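Local coordinates for protein kinectin 1 (Kinesin receptor) (Legionella pneumophila, PDB 4MU6) that is an effector of unknown molecular function, probably membrane-anchored, whose N-terminal domain, the part described here, is an elongated helical coiled coil, at residues F177-E180 with V181-I185; E266-K269 with Y270-K274. One frame throughout, in Å; residues are numbered along the deposited sequence.

Contact 1 (F177-E180 with V181-I185); sequences FEQE and VNNKI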
loop_
_atom_site.group_PDB
_atom_site.type_symbol
_atom_site.label_atom_id
_atom_site.label_comp_id
_atom_site.label_asym_id
_atom_site.label_seq_id
_atom_site.Cartn_x
_atom_site.Cartn_y
_atom_site.Cartn_z
ATOM N N PHE A 177 -32.426 -41.772 -11.420
ATOM C CA PHE A 177 -32.811 -40.996 -10.243
ATOM C C PHE A 177 -31.578 -40.456 -9.522
ATOM O O PHE A 177 -31.605 -39.329 -9.024
ATOM C CB PHE A 177 -33.693 -41.800 -9.276
ATOM C CG PHE A 177 -35.179 -41.797 -9.640
ATOM C CD1 PHE A 177 -35.935 -40.634 -9.547
ATOM C CD2 PHE A 177 -35.815 -42.964 -10.049
ATOM C CE1 PHE A 177 -37.298 -40.630 -9.879
ATOM C CE2 PHE A 177 -37.183 -42.971 -10.376
ATOM C CZ PHE A 177 -37.920 -41.808 -10.291
ATOM N N GLU A 178 -30.511 -41.257 -9.464
ATOM C CA GLU A 178 -29.240 -40.787 -8.915
ATOM C C GLU A 178 -28.599 -39.721 -9.807
ATOM O O GLU A 178 -27.983 -38.767 -9.317
ATOM C CB GLU A 178 -28.261 -41.943 -8.732
ATOM C CG GLU A 178 -27.030 -41.540 -7.945
ATOM C CD GLU A 178 -26.012 -42.660 -7.804
ATOM O OE1 GLU A 178 -26.321 -43.801 -8.215
ATOM O OE2 GLU A 178 -24.905 -42.390 -7.281
ATOM N N GLN A 179 -28.734 -39.893 -11.119
ATOM C CA GLN A 179 -28.207 -38.922 -12.066
ATOM C C GLN A 179 -28.890 -37.582 -11.825
ATOM O O GLN A 179 -28.245 -36.517 -11.833
ATOM C CB GLN A 179 -28.453 -39.382 -13.505
ATOM C CG GLN A 179 -27.789 -38.499 -14.552
ATOM C CD GLN A 179 -26.269 -38.648 -14.555
ATOM O OE1 GLN A 179 -25.745 -39.749 -14.716
ATOM N NE2 GLN A 179 -25.559 -37.536 -14.375
ATOM N N GLU A 180 -30.198 -37.643 -11.588
ATOM C CA GLU A 180 -30.984 -36.433 -11.381
ATOM C C GLU A 180 -30.527 -35.628 -10.161
ATOM O O GLU A 180 -30.218 -34.440 -10.264
ATOM C CB GLU A 180 -32.469 -36.772 -11.264
ATOM C CG GLU A 180 -33.368 -35.560 -11.063
ATOM C CD GLU A 180 -34.853 -35.911 -11.155
ATOM O OE1 GLU A 180 -35.343 -36.671 -10.290
ATOM O OE2 GLU A 180 -35.525 -35.432 -12.097
ATOM N N VAL A 181 -30.485 -36.270 -9.002
ATOM C CA VAL A 181 -30.097 -35.555 -7.796
ATOM C C VAL A 181 -28.636 -35.063 -7.878
ATOM O O VAL A 181 -28.332 -33.963 -7.423
ATOM C CB VAL A 181 -30.329 -36.411 -6.541
ATOM C CG1 VAL A 181 -29.824 -37.803 -6.776
ATOM C CG2 VAL A 181 -29.651 -35.801 -5.335
ATOM N N ASN A 182 -27.748 -35.856 -8.471
ATOM C CA ASN A 182 -26.358 -35.427 -8.661
ATOM C C ASN A 182 -26.196 -34.195 -9.543
ATOM O O ASN A 182 -25.402 -33.297 -9.237
ATOM C CB ASN A 182 -25.491 -36.567 -9.191
ATOM C CG ASN A 182 -25.136 -37.551 -8.111
ATOM O OD1 ASN A 182 -25.269 -37.241 -6.932
ATOM N ND2 ASN A 182 -24.684 -38.737 -8.496
ATOM N N ASN A 183 -26.926 -34.159 -10.648
ATOM C CA ASN A 183 -26.902 -32.976 -11.491
ATOM C C ASN A 183 -27.467 -31.782 -10.746
ATOM O O ASN A 183 -26.996 -30.663 -10.904
ATOM C CB ASN A 183 -27.628 -33.210 -12.814
ATOM C CG ASN A 183 -26.863 -34.136 -13.726
ATOM O OD1 ASN A 183 -25.913 -34.796 -13.295
ATOM N ND2 ASN A 183 -27.277 -34.203 -14.994
ATOM N N LYS A 184 -28.459 -32.011 -9.899
ATOM C CA LYS A 184 -28.981 -30.900 -9.122
ATOM C C LYS A 184 -27.956 -30.363 -8.129
ATOM O O LYS A 184 -27.834 -29.153 -7.974
ATOM C CB LYS A 184 -30.302 -31.242 -8.451
ATOM C CG LYS A 184 -31.491 -30.968 -9.356
ATOM C CD LYS A 184 -32.789 -30.973 -8.573
ATOM C CE LYS A 184 -33.413 -32.332 -8.565
ATOM N NZ LYS A 184 -34.615 -32.366 -7.686
ATOM N N ILE A 185 -27.213 -31.255 -7.477
ATOM C CA ILE A 185 -26.148 -30.828 -6.571
ATOM C C ILE A 185 -25.094 -30.010 -7.324
ATOM O O ILE A 185 -24.653 -28.969 -6.844
ATOM C CB ILE A 185 -25.522 -32.035 -5.838
ATOM C CG1 ILE A 185 -26.527 -32.602 -4.831
ATOM C CG2 ILE A 185 -24.210 -31.655 -5.133
ATOM C CD1 ILE A 185 -26.196 -33.995 -4.321
#
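Q179 and N183 are joined by complementary torsions: Q179 carries CG anti to its own nitrogen (chi1 -173°) and then bends at chi2, while N183 folds CG back beside its own nitrogen, toward the preceding turn. Their amides meet one turn apart, with Q179 NE2 giving a hydrogen bond of 3.0 Å to N183 OD1. The acceptor lies close to the amide plane of Q179, yet the two amide planes stand 69° apart and the N-H is bent away from a straight line. N183 ND2 in turn donates to E104 OE1, so both ends of this buried amide are engaged, which is consistent with a single orientation of the group.

The i to i+4 backbone bonds of the helix are intact, and the other side chains touch at i to i+3 and i to i+4 with no polar bond between them. V181 tucks CG1 into the crowded position, where it touches the carbonyl oxygens of F177 (3.2 Å from F177 O) and E178. Along another flank, E178 CG brushes N182 ND2 at 3.7 Å. The aliphatic parts of E180 and K184 run side by side, pointing the same way, E180 CG 4.1 Å from K184 CE. At 5.1 Å from E180 OE1 to K184 NZ they form no salt bridge, though the opposite charges may still favour the alignment.

This turn of helix 158-217 lays Q179, E180 and N183 against the junction of two other helices: E104 and L105 from helix 43-105, and I108 from helix 108-127.

Contact 2 (E266-K269 with Y270-K274); sequences ELQK and YLNKK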
loop_
_atom_site.group_PDB
_atom_site.type_symbol
_atom_site.label_atom_id
_atom_site.label_comp_id
_atom_site.label_asym_id
_atom_site.label_seq_id
_atom_site.Cartn_x
_atom_site.Cartn_y
_atom_site.Cartn_z
ATOM N N GLU A 266 32.583 33.427 12.105
ATOM C CA GLU A 266 32.094 34.266 11.026
ATOM C C GLU A 266 31.938 35.706 11.468
ATOM O O GLU A 266 31.988 36.609 10.653
ATOM C CB GLU A 266 30.771 33.735 10.475
ATOM C CG GLU A 266 30.933 32.501 9.614
ATOM C CD GLU A 266 31.770 32.771 8.381
ATOM O OE1 GLU A 266 31.686 33.899 7.850
ATOM O OE2 GLU A 266 32.516 31.862 7.951
ATOM N N LEU A 267 31.736 35.909 12.763
ATOM C CA LEU A 267 31.467 37.235 13.280
ATOM C C LEU A 267 32.760 38.022 13.236
ATOM O O LEU A 267 32.763 39.221 12.928
ATOM C CB LEU A 267 30.970 37.152 14.715
ATOM C CG LEU A 267 30.813 38.500 15.414
ATOM C CD1 LEU A 267 29.741 39.323 14.698
ATOM C CD2 LEU A 267 30.464 38.307 16.879
ATOM N N GLN A 268 33.851 37.325 13.541
ATOM C CA GLN A 268 35.186 37.897 13.478
ATOM C C GLN A 268 35.416 38.430 12.062
ATOM O O GLN A 268 35.832 39.583 11.887
ATOM C CB GLN A 268 36.235 36.850 13.878
ATOM C CG GLN A 268 37.650 37.381 14.043
ATOM C CD GLN A 268 37.864 38.156 15.344
ATOM O OE1 GLN A 268 37.487 39.325 15.454
ATOM N NE2 GLN A 268 38.483 37.504 16.330
ATOM N N LYS A 269 35.093 37.614 11.058
ATOM C CA LYS A 269 35.233 38.029 9.658
ATOM C C LYS A 269 34.393 39.256 9.356
ATOM O O LYS A 269 34.879 40.218 8.773
ATOM C CB LYS A 269 34.870 36.892 8.704
ATOM C CG LYS A 269 35.810 35.701 8.793
ATOM C CD LYS A 269 35.178 34.422 8.274
ATOM C CE LYS A 269 35.075 34.400 6.754
ATOM N NZ LYS A 269 34.388 33.163 6.237
ATOM N N TYR A 270 33.127 39.208 9.753
ATOM C CA TYR A 270 32.209 40.333 9.632
ATOM C C TYR A 270 32.775 41.598 10.276
ATOM O O TYR A 270 32.614 42.705 9.747
ATOM C CB TYR A 270 30.905 39.949 10.313
ATOM C CG TYR A 270 29.866 41.024 10.454
ATOM C CD1 TYR A 270 28.923 41.234 9.454
ATOM C CD2 TYR A 270 29.774 41.789 11.615
ATOM C CE1 TYR A 270 27.938 42.197 9.590
ATOM C CE2 TYR A 270 28.788 42.757 11.760
ATOM C CZ TYR A 270 27.869 42.949 10.739
ATOM O OH TYR A 270 26.873 43.895 10.857
ATOM N N LEU A 271 33.433 41.431 11.418
ATOM C CA LEU A 271 33.989 42.564 12.147
ATOM C C LEU A 271 35.253 43.128 11.495
ATOM O O LEU A 271 35.751 44.185 11.895
ATOM C CB LEU A 271 34.269 42.181 13.604
ATOM C CG LEU A 271 33.046 41.956 14.504
ATOM C CD1 LEU A 271 33.508 41.723 15.928
ATOM C CD2 LEU A 271 32.087 43.146 14.439
ATOM N N ASN A 272 35.765 42.430 10.487
ATOM C CA ASN A 272 36.989 42.854 9.825
ATOM C C ASN A 272 36.693 43.361 8.419
ATOM O O ASN A 272 37.497 44.071 7.827
ATOM C CB ASN A 272 37.988 41.693 9.746
ATOM C CG ASN A 272 38.587 41.314 11.097
ATOM O OD1 ASN A 272 38.824 42.158 11.970
ATOM N ND2 ASN A 272 38.867 40.036 11.257
ATOM N N LYS A 273 35.540 42.983 7.883
ATOM C CA LYS A 273 35.176 43.315 6.512
ATOM C C LYS A 273 34.676 44.748 6.395
ATOM O O LYS A 273 34.715 45.333 5.311
ATOM C CB LYS A 273 34.074 42.383 6.015
ATOM C CG LYS A 273 34.505 40.977 5.652
ATOM C CD LYS A 273 33.351 39.979 5.857
ATOM C CE LYS A 273 32.006 40.516 5.342
ATOM N NZ LYS A 273 30.858 39.611 5.681
ATOM N N LYS A 274 34.185 45.291 7.508
ATOM C CA LYS A 274 33.607 46.636 7.555
ATOM C C LYS A 274 32.284 46.830 6.791
ATOM O O LYS A 274 31.853 47.964 6.580
ATOM C CB LYS A 274 34.627 47.693 7.118
ATOM C CG LYS A 274 35.962 47.579 7.825
ATOM C CD LYS A 274 36.863 48.738 7.463
ATOM C CE LYS A 274 38.130 48.713 8.285
ATOM N NZ LYS A 274 38.850 50.011 8.166
#
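The amides of Q268 and N272, one turn apart, are nearly parallel, their planes only 10° from each other, but they do not bond to one another: the closest side-chain approach is Q268 CG to N272 ND2, 4.0 Å. Both carbonyl oxygens, Q268 OE1 and N272 OD1, accept from K287 NZ, which is consistent with their alignment. The other flat group, the ring of Y270, is met obliquely by L267, whose CD1 comes within 3.9 Å of Y270 CD2. With CG anti to the backbone nitrogen (chi1 173°), Y270 carries its ring away from the preceding turn, and its hydroxyl is hydrogen-bonded to the carbonyl oxygen of D24.

L267 has a second neighbour in L271, CG to CG 4.2 Å, and L271 CG also rests on the carbonyl of L267, 3.2 Å from L267 O. On the outer flank K269 bends at chi3 and turns back one turn to E266, where K269 NZ forms a salt bridge of 2.9 Å with E266 OE2 on the syn side of the carboxylate; a weak bond to OE1 accompanies it.

The backbone is winding down here. The backbone N-H of N272 donates to K269 O, N272 N to K269 O 2.9 Å, an i to i+3 bond in which the donor sits above the carbonyl plane; K273 N adds a weak one to the same oxygen. K274 then leaves helical angles with positive phi.

The whole is typical of the last turns of an amphipathic helix in a helical bundle: L267 and L271 face I290 of helix 280-294, L267 also meets L32 of helix 29-38, and the lysine-glutamate pair lines the flank, with E266 against helix 10-22.

In the fold
Contacts 1 and 2 show how neighbouring turns of a helix serve different places in a long coiled-coil domain. They lie on opposite sides of the chain's centre, with centres about 101 Å apart, on helices 158-217 and 227-273, which follow each other in sequence. Contact 1 is a surface turn in mid-helix; its direct side-chain bond is between amides, and only one of its touching residues is buried. Contact 2, at a helix end, is partly buried: leucines and a tyrosine meet several short helices, while its salt bridge stays within a single turn. In both, a charged residue of another helix, E104 or K287, hydrogen-bonds to amide side chains.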